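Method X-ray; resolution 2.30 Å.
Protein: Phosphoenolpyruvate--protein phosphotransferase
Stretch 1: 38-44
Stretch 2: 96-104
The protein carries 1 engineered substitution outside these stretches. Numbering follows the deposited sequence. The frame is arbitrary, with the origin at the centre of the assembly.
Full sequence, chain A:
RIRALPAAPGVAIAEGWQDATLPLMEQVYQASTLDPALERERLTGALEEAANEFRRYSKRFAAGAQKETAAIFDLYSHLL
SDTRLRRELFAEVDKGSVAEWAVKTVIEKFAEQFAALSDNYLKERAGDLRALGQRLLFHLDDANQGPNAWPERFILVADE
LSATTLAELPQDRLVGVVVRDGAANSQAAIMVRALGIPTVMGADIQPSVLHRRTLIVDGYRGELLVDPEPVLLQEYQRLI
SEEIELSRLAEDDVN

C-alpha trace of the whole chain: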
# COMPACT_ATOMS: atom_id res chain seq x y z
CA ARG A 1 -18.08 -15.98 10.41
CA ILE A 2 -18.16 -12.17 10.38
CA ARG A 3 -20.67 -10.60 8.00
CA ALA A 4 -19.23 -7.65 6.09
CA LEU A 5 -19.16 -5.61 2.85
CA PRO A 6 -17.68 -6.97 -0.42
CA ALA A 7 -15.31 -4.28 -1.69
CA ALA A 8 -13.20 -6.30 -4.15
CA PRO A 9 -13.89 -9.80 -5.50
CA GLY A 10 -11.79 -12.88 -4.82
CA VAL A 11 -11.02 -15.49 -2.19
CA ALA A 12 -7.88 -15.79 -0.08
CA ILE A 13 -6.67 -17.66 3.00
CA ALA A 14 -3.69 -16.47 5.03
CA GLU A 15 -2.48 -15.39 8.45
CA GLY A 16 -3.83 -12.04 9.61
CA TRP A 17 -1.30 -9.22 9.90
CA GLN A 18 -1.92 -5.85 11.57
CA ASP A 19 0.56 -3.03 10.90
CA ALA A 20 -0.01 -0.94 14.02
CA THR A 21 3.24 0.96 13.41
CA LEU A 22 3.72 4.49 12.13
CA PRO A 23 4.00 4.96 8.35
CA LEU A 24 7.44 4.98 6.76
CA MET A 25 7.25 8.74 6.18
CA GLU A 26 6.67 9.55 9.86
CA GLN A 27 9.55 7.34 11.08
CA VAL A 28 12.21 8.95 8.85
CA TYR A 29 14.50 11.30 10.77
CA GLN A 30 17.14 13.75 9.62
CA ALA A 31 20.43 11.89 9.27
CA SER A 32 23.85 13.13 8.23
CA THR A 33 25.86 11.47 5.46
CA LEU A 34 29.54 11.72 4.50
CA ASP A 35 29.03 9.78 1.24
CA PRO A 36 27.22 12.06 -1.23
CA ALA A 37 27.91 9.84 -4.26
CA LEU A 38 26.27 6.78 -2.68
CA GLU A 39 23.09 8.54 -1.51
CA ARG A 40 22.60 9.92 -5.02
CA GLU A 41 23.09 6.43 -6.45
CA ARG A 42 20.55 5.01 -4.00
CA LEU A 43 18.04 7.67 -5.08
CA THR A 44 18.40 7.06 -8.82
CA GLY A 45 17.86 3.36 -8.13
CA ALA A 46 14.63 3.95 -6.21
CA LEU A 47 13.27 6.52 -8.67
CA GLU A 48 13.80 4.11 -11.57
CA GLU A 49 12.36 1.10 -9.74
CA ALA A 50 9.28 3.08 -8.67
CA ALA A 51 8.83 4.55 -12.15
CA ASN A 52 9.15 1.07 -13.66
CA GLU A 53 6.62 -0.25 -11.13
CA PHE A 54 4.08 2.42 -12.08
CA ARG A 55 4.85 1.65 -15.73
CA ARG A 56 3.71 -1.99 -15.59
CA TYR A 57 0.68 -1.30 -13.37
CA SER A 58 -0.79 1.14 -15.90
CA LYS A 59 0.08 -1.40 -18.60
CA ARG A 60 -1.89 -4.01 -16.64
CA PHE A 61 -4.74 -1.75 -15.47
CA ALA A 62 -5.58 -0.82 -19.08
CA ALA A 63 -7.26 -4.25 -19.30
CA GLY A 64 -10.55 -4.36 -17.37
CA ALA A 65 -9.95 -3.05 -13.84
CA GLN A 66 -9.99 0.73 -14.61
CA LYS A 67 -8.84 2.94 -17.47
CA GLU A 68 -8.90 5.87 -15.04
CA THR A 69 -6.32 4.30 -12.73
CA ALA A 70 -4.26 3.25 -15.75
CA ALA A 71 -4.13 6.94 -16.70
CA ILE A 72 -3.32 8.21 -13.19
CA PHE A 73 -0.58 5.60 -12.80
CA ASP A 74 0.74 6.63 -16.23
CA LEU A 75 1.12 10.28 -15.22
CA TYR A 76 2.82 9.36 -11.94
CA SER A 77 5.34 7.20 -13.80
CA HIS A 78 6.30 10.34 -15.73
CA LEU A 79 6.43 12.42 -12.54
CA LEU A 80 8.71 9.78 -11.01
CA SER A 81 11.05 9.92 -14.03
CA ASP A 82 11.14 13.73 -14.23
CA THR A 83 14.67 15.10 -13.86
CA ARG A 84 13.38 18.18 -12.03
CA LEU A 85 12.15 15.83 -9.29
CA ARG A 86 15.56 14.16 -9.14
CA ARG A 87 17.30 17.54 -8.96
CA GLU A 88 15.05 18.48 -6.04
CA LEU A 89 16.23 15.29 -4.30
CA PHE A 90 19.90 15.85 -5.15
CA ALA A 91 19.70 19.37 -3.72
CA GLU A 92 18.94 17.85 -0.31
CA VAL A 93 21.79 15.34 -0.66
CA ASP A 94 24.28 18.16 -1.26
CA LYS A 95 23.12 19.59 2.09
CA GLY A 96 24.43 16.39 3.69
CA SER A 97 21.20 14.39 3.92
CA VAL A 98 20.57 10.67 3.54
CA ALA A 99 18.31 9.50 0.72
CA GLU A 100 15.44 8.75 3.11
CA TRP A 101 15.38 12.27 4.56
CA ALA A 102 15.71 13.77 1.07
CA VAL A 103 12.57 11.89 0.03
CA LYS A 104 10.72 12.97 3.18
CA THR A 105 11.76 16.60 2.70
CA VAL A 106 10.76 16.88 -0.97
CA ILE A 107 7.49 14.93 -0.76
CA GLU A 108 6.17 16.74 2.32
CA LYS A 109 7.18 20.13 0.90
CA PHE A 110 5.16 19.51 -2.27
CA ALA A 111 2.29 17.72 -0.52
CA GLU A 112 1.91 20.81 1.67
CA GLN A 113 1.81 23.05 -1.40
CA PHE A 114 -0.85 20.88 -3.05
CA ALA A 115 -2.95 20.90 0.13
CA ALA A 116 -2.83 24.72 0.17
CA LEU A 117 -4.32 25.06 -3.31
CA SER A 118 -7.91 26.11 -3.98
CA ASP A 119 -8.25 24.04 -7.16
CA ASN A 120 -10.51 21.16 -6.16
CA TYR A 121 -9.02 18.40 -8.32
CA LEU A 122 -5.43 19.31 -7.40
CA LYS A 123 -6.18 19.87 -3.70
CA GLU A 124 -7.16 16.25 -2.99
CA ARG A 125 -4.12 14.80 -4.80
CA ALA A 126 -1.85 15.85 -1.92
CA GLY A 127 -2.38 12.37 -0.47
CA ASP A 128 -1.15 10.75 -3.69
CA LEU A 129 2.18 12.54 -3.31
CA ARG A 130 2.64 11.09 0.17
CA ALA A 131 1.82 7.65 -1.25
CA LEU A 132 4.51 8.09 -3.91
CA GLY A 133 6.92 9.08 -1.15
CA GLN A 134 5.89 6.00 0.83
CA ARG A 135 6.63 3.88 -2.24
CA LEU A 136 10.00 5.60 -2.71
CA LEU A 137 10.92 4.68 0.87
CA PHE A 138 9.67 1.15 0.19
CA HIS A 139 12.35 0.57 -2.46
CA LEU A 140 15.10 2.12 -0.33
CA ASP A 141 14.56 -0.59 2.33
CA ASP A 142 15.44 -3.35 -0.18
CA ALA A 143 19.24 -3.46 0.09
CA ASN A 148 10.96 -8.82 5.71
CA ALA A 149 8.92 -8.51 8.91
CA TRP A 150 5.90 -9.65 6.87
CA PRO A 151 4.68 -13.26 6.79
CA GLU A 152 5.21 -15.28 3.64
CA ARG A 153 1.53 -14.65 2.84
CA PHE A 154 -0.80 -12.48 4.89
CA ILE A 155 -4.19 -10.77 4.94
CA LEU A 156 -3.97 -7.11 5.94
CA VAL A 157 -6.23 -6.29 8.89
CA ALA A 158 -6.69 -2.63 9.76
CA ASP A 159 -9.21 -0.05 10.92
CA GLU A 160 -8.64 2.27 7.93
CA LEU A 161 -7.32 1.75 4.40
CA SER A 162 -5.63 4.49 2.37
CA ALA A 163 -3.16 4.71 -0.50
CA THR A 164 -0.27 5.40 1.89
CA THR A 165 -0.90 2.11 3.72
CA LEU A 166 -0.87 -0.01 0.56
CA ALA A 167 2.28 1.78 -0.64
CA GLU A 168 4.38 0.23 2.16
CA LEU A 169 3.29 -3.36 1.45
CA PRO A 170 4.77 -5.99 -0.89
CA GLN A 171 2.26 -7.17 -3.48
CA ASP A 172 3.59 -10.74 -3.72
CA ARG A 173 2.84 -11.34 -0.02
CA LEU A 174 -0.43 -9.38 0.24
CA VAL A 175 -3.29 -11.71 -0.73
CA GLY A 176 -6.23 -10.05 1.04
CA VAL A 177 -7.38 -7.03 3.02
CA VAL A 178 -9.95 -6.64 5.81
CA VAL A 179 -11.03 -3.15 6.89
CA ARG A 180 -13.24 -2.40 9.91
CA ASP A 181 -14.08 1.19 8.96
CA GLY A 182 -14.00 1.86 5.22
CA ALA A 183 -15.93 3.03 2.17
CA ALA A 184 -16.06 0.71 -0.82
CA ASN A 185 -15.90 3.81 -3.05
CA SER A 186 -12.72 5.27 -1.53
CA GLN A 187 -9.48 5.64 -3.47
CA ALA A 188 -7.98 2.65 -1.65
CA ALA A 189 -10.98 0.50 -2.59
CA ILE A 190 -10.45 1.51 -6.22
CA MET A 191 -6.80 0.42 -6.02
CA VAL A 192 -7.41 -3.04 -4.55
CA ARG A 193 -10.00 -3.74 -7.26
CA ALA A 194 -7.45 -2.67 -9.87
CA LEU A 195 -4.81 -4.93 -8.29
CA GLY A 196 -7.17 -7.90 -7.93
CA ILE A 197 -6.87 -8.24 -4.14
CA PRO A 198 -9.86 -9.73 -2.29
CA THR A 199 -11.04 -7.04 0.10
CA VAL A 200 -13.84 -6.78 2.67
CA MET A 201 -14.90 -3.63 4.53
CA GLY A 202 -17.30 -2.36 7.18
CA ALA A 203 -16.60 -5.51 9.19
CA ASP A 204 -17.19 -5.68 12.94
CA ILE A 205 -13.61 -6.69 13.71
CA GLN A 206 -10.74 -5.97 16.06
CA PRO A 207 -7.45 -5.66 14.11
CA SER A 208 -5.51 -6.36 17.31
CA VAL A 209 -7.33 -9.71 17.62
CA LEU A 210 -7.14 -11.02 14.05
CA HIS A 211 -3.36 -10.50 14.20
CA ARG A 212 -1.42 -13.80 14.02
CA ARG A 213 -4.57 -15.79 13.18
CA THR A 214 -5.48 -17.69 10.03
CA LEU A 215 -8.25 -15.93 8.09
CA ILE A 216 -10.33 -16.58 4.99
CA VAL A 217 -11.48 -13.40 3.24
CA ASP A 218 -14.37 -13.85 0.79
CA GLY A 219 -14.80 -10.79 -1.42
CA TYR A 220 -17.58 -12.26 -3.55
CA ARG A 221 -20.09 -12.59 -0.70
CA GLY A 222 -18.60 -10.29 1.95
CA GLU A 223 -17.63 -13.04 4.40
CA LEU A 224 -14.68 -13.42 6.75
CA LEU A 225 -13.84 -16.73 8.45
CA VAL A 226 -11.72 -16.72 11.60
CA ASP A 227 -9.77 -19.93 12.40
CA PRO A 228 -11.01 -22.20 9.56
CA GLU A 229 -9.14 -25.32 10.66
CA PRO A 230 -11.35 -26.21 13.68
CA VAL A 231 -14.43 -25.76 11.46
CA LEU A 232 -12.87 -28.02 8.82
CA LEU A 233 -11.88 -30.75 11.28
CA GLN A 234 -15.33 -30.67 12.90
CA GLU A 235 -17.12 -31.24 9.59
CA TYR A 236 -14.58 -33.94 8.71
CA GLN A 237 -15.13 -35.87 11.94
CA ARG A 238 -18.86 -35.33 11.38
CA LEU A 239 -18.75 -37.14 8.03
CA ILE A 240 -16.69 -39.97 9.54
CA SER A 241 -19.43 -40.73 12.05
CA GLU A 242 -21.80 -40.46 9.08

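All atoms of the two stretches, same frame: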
# COMPACT_ATOMS: atom_id res chain seq x y z
N LEU A 38 27.07 7.98 -2.91
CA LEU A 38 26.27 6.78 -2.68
C LEU A 38 24.79 7.14 -2.53
O LEU A 38 23.92 6.49 -3.13
CB LEU A 38 26.77 6.04 -1.45
CG LEU A 38 25.87 4.92 -0.92
CD1 LEU A 38 25.72 3.80 -1.94
CD2 LEU A 38 26.41 4.39 0.40
N GLU A 39 24.49 8.16 -1.73
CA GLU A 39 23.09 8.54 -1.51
C GLU A 39 22.42 8.96 -2.81
O GLU A 39 21.22 8.72 -2.99
CB GLU A 39 23.01 9.66 -0.47
CG GLU A 39 23.55 9.27 0.90
CD GLU A 39 22.85 8.05 1.48
OE1 GLU A 39 21.64 7.86 1.21
OE2 GLU A 39 23.51 7.27 2.20
N ARG A 40 23.16 9.60 -3.72
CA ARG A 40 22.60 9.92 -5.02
C ARG A 40 22.37 8.66 -5.85
O ARG A 40 21.39 8.57 -6.60
CB ARG A 40 23.51 10.90 -5.76
CG ARG A 40 23.44 12.33 -5.24
CD ARG A 40 24.21 13.28 -6.14
NE ARG A 40 25.66 13.10 -6.02
CZ ARG A 40 26.43 13.83 -5.23
NH1 ARG A 40 25.91 14.79 -4.48
NH2 ARG A 40 27.74 13.60 -5.18
N GLU A 41 23.27 7.68 -5.73
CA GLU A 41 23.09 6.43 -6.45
C GLU A 41 21.92 5.62 -5.90
O GLU A 41 21.22 4.95 -6.65
CB GLU A 41 24.38 5.61 -6.41
CG GLU A 41 25.51 6.19 -7.25
CD GLU A 41 26.83 5.47 -7.05
OE1 GLU A 41 26.90 4.57 -6.20
OE2 GLU A 41 27.81 5.82 -7.75
N ARG A 42 21.70 5.69 -4.58
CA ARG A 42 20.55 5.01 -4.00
C ARG A 42 19.24 5.66 -4.43
O ARG A 42 18.22 4.98 -4.55
CB ARG A 42 20.65 5.02 -2.47
CG ARG A 42 21.84 4.28 -1.90
CD ARG A 42 21.87 4.43 -0.39
NE ARG A 42 20.63 3.98 0.22
CZ ARG A 42 20.11 4.49 1.33
NH1 ARG A 42 20.73 5.48 1.96
NH2 ARG A 42 18.97 4.01 1.82
N LEU A 43 19.25 6.98 -4.67
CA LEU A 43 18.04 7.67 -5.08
C LEU A 43 17.68 7.38 -6.53
O LEU A 43 16.51 7.16 -6.85
CB LEU A 43 18.20 9.18 -4.86
CG LEU A 43 17.86 9.66 -3.45
CD1 LEU A 43 18.40 11.06 -3.22
CD2 LEU A 43 16.36 9.63 -3.24
N THR A 44 18.67 7.38 -7.42
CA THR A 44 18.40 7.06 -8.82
C THR A 44 17.92 5.62 -8.98
O THR A 44 17.16 5.32 -9.90
CB THR A 44 19.64 7.30 -9.68
OG1 THR A 44 20.75 6.57 -9.13
CG2 THR A 44 19.98 8.78 -9.72
N GLY A 96 23.96 17.39 2.75
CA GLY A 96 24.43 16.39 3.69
C GLY A 96 23.31 15.56 4.30
O GLY A 96 23.33 15.27 5.50
N SER A 97 22.34 15.17 3.47
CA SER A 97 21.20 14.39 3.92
C SER A 97 21.23 13.00 3.30
O SER A 97 21.69 12.81 2.17
CB SER A 97 19.88 15.08 3.57
OG SER A 97 19.81 16.38 4.13
N VAL A 98 20.73 12.02 4.06
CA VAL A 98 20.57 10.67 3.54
C VAL A 98 19.36 10.61 2.61
O VAL A 98 18.47 11.46 2.66
CB VAL A 98 20.46 9.66 4.70
CG1 VAL A 98 20.57 8.23 4.21
CG2 VAL A 98 21.53 9.93 5.73
N ALA A 99 19.34 9.60 1.74
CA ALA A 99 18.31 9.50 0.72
C ALA A 99 16.91 9.47 1.32
O ALA A 99 15.96 10.02 0.75
CB ALA A 99 18.54 8.26 -0.15
N GLU A 100 16.76 8.84 2.49
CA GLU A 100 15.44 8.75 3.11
C GLU A 100 14.93 10.12 3.54
O GLU A 100 13.76 10.45 3.32
CB GLU A 100 15.48 7.80 4.31
CG GLU A 100 15.51 6.32 3.94
CD GLU A 100 16.88 5.85 3.47
OE1 GLU A 100 17.84 6.65 3.54
OE2 GLU A 100 16.99 4.68 3.05
N TRP A 101 15.79 10.93 4.16
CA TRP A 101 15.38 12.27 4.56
C TRP A 101 15.13 13.16 3.35
O TRP A 101 14.23 14.01 3.37
CB TRP A 101 16.44 12.89 5.48
CG TRP A 101 16.15 14.31 5.87
CD1 TRP A 101 16.73 15.44 5.37
CD2 TRP A 101 15.19 14.75 6.85
NE1 TRP A 101 16.20 16.55 5.98
CE2 TRP A 101 15.26 16.16 6.89
CE3 TRP A 101 14.29 14.09 7.69
CZ2 TRP A 101 14.46 16.92 7.74
CZ3 TRP A 101 13.50 14.85 8.53
CH2 TRP A 101 13.59 16.24 8.55
N ALA A 102 15.92 12.99 2.29
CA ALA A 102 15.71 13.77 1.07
C ALA A 102 14.35 13.49 0.46
O ALA A 102 13.69 14.40 -0.07
CB ALA A 102 16.82 13.49 0.07
N VAL A 103 13.90 12.23 0.52
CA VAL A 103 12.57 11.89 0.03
C VAL A 103 11.50 12.50 0.94
O VAL A 103 10.51 13.05 0.46
CB VAL A 103 12.42 10.37 -0.10
CG1 VAL A 103 10.97 9.99 -0.38
CG2 VAL A 103 13.32 9.84 -1.19
N LYS A 104 11.70 12.40 2.25
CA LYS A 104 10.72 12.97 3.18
C LYS A 104 10.63 14.48 3.03
O LYS A 104 9.53 15.05 3.10
CB LYS A 104 11.09 12.59 4.62
CG LYS A 104 10.14 13.16 5.67
CD LYS A 104 10.50 12.67 7.06
CE LYS A 104 9.50 13.17 8.09
NZ LYS A 104 9.74 12.58 9.44

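The contact centres on Ala 99, the first residue of one helix, with Leu 43 and Arg 42 of the other. Leu 43 and Ala 99 cover the most surface, 64 and 62 Å² of their own area, and Arg 42 follows with 50 Å². The helices cross at 58° with axes 10.0 Å apart at closest approach, and the backbones come nearest at Glu 39 and Ala 99, whose CA atoms lie 5.4 Å apart.

Ala 99 is the hub. Its CA-to-CB bond points toward stretch 1, and three side chains, those of Leu 43, Glu 39 and Arg 42, come close to its methyl. Leu 43 packs its CG 3.6 Å from Ala 99 CB. The same leucine then runs along the second helix: Leu 43 CD2 lies 3.7 Å from Val 103 CG2, and Leu 43 CD1 makes a looser approach of 4.4 Å to Ala 102 CB. Ala 99 and Val 103 are one helical turn apart, joined by the backbone hydrogen bond from Val 103 N to Ala 99 O, so a single leucine spans a turn of its partner.

The backbone of Ala 99 is used as well. The first residues of a helix have amide hydrogens with no carbonyl of a preceding turn to receive them, and here Glu 39 supplies an acceptor from the other helix: Ala 99 N donates to Glu 39 OE1 at 2.9 Å, with an N-H...O angle of 156°. Both chi1 and chi2 of Glu 39 are m, and this folded side chain brings its carboxylate to the helix start. Glu 39 OE1 also sits 3.2 Å from Val 98 CG1, a tight approach to a methyl of the N-cap residue.

Arg 42 links that carboxylate to a second one. Arg 42 NH1 forms a salt bridge with Glu 39 OE1 at 2.7 Å, although the 116° angle makes the hydrogen bond itself weak. Arg 42 NH2 bridges across the contact to Glu 100 OE2 at 2.4 Å, a very short hydrogen bond with an angle of 129°. The CA-to-CB bond of Glu 100 points sideways, but the end of the side chain, m then p, comes nearer. Ala 99 CB lies over one face of the guanidinium, 4.1 Å from Arg 42 NH1, while Glu 100 OE2 and Val 98 CG1 lie at its edge.

The rule to read here is economy: one glutamate serves both an amide and an arginine.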